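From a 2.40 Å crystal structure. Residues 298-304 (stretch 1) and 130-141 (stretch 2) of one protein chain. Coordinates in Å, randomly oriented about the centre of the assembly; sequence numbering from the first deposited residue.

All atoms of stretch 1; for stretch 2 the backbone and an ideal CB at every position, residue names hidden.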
# COMPACT_ATOMS: atom_id res chain seq x y z
N PRO A 298 4.95 29.24 3.66
CA PRO A 298 6.05 30.15 3.33
C PRO A 298 6.77 29.62 2.10
O PRO A 298 6.36 28.62 1.51
CB PRO A 298 6.93 30.10 4.57
CG PRO A 298 6.73 28.68 5.03
CD PRO A 298 5.24 28.50 4.90
N ARG A 299 7.85 30.29 1.72
CA ARG A 299 8.62 29.85 0.57
C ARG A 299 9.36 28.57 0.94
O ARG A 299 10.03 28.51 1.96
CB ARG A 299 9.65 30.92 0.19
CG ARG A 299 10.71 30.43 -0.78
CD ARG A 299 11.82 31.45 -0.96
NE ARG A 299 12.76 31.03 -2.00
CZ ARG A 299 12.41 30.82 -3.27
NH1 ARG A 299 11.14 30.97 -3.64
NH2 ARG A 299 13.32 30.45 -4.16
N VAL A 300 9.22 27.54 0.12
CA VAL A 300 9.90 26.27 0.36
C VAL A 300 10.43 25.72 -0.96
O VAL A 300 9.67 25.20 -1.77
CB VAL A 300 8.97 25.21 0.97
CG1 VAL A 300 9.73 23.89 1.14
CG2 VAL A 300 8.44 25.69 2.32
N PRO A 301 11.74 25.84 -1.19
CA PRO A 301 12.37 25.34 -2.42
C PRO A 301 12.18 23.84 -2.49
O PRO A 301 12.22 23.16 -1.47
CB PRO A 301 13.84 25.71 -2.24
CG PRO A 301 13.81 26.87 -1.28
CD PRO A 301 12.75 26.45 -0.30
N GLY A 302 11.98 23.31 -3.69
CA GLY A 302 11.78 21.88 -3.81
C GLY A 302 12.24 21.31 -5.12
O GLY A 302 12.31 22.01 -6.13
N VAL A 303 12.58 20.04 -5.11
CA VAL A 303 13.02 19.36 -6.32
C VAL A 303 12.78 17.89 -6.05
O VAL A 303 12.93 17.42 -4.93
CB VAL A 303 14.53 19.63 -6.61
CG1 VAL A 303 15.39 19.08 -5.49
CG2 VAL A 303 14.92 19.00 -7.94
N GLY A 304 12.37 17.16 -7.08
CA GLY A 304 12.09 15.75 -6.92
C GLY A 304 11.64 15.12 -8.21
O GLY A 304 11.84 15.69 -9.28
N UNK A 130 10.89 13.55 -2.99
CA UNK A 130 10.90 14.99 -2.84
C UNK A 130 11.95 15.46 -1.82
O UNK A 130 12.04 14.93 -0.70
CB UNK A 130 9.51 15.47 -2.42
N UNK A 131 12.74 16.45 -2.21
CA UNK A 131 13.76 17.05 -1.35
C UNK A 131 13.32 18.50 -1.19
O UNK A 131 13.44 19.29 -2.12
CB UNK A 131 15.17 16.93 -1.93
N UNK A 132 12.80 18.84 -0.02
CA UNK A 132 12.29 20.18 0.24
C UNK A 132 13.12 21.00 1.22
O UNK A 132 13.64 20.46 2.20
CB UNK A 132 10.86 20.08 0.77
N UNK A 133 13.21 22.30 0.96
CA UNK A 133 13.94 23.19 1.84
C UNK A 133 15.23 23.79 1.34
O UNK A 133 15.81 24.64 2.02
CB UNK A 133 14.25 22.43 3.13
N UNK A 134 15.71 23.40 0.17
CA UNK A 134 16.96 23.94 -0.32
C UNK A 134 17.00 24.21 -1.81
O UNK A 134 16.38 23.51 -2.60
CB UNK A 134 18.10 22.98 0.04
N UNK A 135 17.76 25.24 -2.19
CA UNK A 135 17.91 25.62 -3.59
C UNK A 135 19.22 25.07 -4.16
O UNK A 135 19.50 25.18 -5.35
CB UNK A 135 17.86 27.14 -3.74
N UNK A 136 20.03 24.47 -3.29
CA UNK A 136 21.32 23.90 -3.68
C UNK A 136 21.24 22.97 -4.89
O UNK A 136 20.50 21.99 -4.87
CB UNK A 136 21.92 23.14 -2.50
N UNK A 137 22.01 23.26 -5.95
CA UNK A 137 22.03 22.45 -7.18
C UNK A 137 22.46 21.00 -6.98
O UNK A 137 22.23 20.14 -7.84
CB UNK A 137 22.97 23.10 -8.20
N UNK A 138 23.09 20.72 -5.85
CA UNK A 138 23.48 19.35 -5.55
C UNK A 138 22.21 18.50 -5.44
O UNK A 138 22.18 17.36 -5.88
CB UNK A 138 24.31 19.28 -4.26
N UNK A 139 21.14 19.07 -4.89
CA UNK A 139 19.90 18.33 -4.74
C UNK A 139 19.24 17.97 -6.06
O UNK A 139 18.59 16.93 -6.17
CB UNK A 139 18.92 19.14 -3.89
N UNK A 140 19.41 18.83 -7.07
CA UNK A 140 18.84 18.57 -8.39
C UNK A 140 19.57 17.39 -9.03
O UNK A 140 18.95 16.49 -9.58
CB UNK A 140 18.93 19.81 -9.28
N UNK A 141 20.89 17.41 -8.95
CA UNK A 141 21.68 16.33 -9.52
C UNK A 141 21.35 15.02 -8.79
O UNK A 141 21.31 13.95 -9.40
CB UNK A 141 23.17 16.65 -9.43

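Positions 130 to 132 run antiparallel to Gly 302, Val 303 and Gly 304; being extended, the strand sends successive side chains to alternate faces of the sheet. Position 130 pairs with Gly 304, and its CB points to the face that this glycine leaves bare. The space would accept a long or broad side chain, polar or apolar. It holds Glu 130, whose OE1 comes back over the strand to 3.3 Å from Gly 304 CA; a CB on Gly 304 would clash with that oxygen.

Position 131 lies opposite Val 303 in a hydrogen-bonded pair: the N of 131 donates to Val 303 O (2.9 Å) and the O of 131 accepts from Val 303 N (3.2 Å). Its CB shares a face with the valine side chain, which favours something apolar. Ala 131 is a small answer, its CB 4.1 Å from Val 303 CG1.

At 132 the CB returns to the glycine face, 4.0 Å from Val 300 CG1 and beside bare Gly 302. A branched or otherwise sizeable apolar residue would suit. Leu 132 keeps the valine contact through CB and lays CD2 4.0 Å from Gly 302 CA, where a CB on the glycine would be tight.

The N-H of position 133 donates to Pro 301 O, with N 2.8 Å from that oxygen, extending the ladder by one bond. With phi/psi of 111/-5, a CB would jam against the preceding carbonyl oxygen, so the backbone itself calls for glycine, and Gly 133 is found.

At 134 the CB points away from stretch 1, so many types, small polar ones included, would serve. Ser 134 OG accepts from the N of position 136 (3.1 Å).

The CB of 135 points sideways, 4.5 Å from Pro 301 CB, with Arg 299 within a long side chain's range. An acidic or polar residue is plausible. Glu 135 brings OE2 to 4.1 Å from Arg 299 NH2, beyond a salt bridge, though the placement of OE2 is less certain.

Position 136 is out of reach and precedes a helix, where Asp, Asn, Ser or Thr commonly cap. Asn 136 OD1 accepts from the N of 138 (2.9 Å). Positions 137 and 138 also lie beyond reach; the phi of -60° at 137 suits many residues, proline included, and nothing in stretch 1 restricts 138. They hold Pro 137 and Ile 138.

Position 139 points its CB at Val 303 CG1, inviting an apolar group; Leu 139 CB lies 3.9 Å from Val 303 CG1. At 140 the CB is sideways, near Val 303 CG2, and many residues would fit. Asp 140 places CG 4.1 Å from Val 303 CG2, with OD1 and OD2 hydrogen-bonded elsewhere in the structure. Position 141 points away, so stretch 1 sets no preference; Ala 141 makes no contact with it.

Stretch 2 (130-141) EALGSENPILDA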
# COMPACT_ATOMS: atom_id res chain seq x y z
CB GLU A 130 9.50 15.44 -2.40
CG GLU A 130 8.74 16.33 -3.38
CD GLU A 130 8.61 15.78 -4.79
OE1 GLU A 130 9.06 16.47 -5.73
OE2 GLU A 130 8.06 14.67 -4.98
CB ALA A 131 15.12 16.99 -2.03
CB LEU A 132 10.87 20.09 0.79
CG LEU A 132 9.96 19.13 0.03
CD1 LEU A 132 8.76 18.76 0.89
CD2 LEU A 132 9.54 19.78 -1.25
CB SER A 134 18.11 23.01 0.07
OG SER A 134 19.34 23.50 -0.43
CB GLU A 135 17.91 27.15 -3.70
CG GLU A 135 18.13 27.66 -5.11
CD GLU A 135 16.91 27.44 -5.99
OE1 GLU A 135 17.09 27.28 -7.22
OE2 GLU A 135 15.78 27.43 -5.46
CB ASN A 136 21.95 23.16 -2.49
CG ASN A 136 23.43 22.96 -2.66
OD1 ASN A 136 23.88 22.38 -3.65
ND2 ASN A 136 24.21 23.46 -1.71
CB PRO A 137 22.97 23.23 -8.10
CG PRO A 137 23.86 23.96 -7.15
CD PRO A 137 22.91 24.42 -6.08
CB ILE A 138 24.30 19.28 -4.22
CG1 ILE A 138 25.75 19.70 -4.49
CG2 ILE A 138 24.24 17.87 -3.64
CD1 ILE A 138 26.60 19.88 -3.23
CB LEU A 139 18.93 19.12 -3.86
CG LEU A 139 19.55 19.37 -2.50
CD1 LEU A 139 18.70 20.33 -1.72
CD2 LEU A 139 19.72 18.05 -1.76
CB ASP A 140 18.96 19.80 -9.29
CG ASP A 140 18.38 21.04 -8.65
OD1 ASP A 140 17.66 21.79 -9.34
OD2 ASP A 140 18.66 21.28 -7.45
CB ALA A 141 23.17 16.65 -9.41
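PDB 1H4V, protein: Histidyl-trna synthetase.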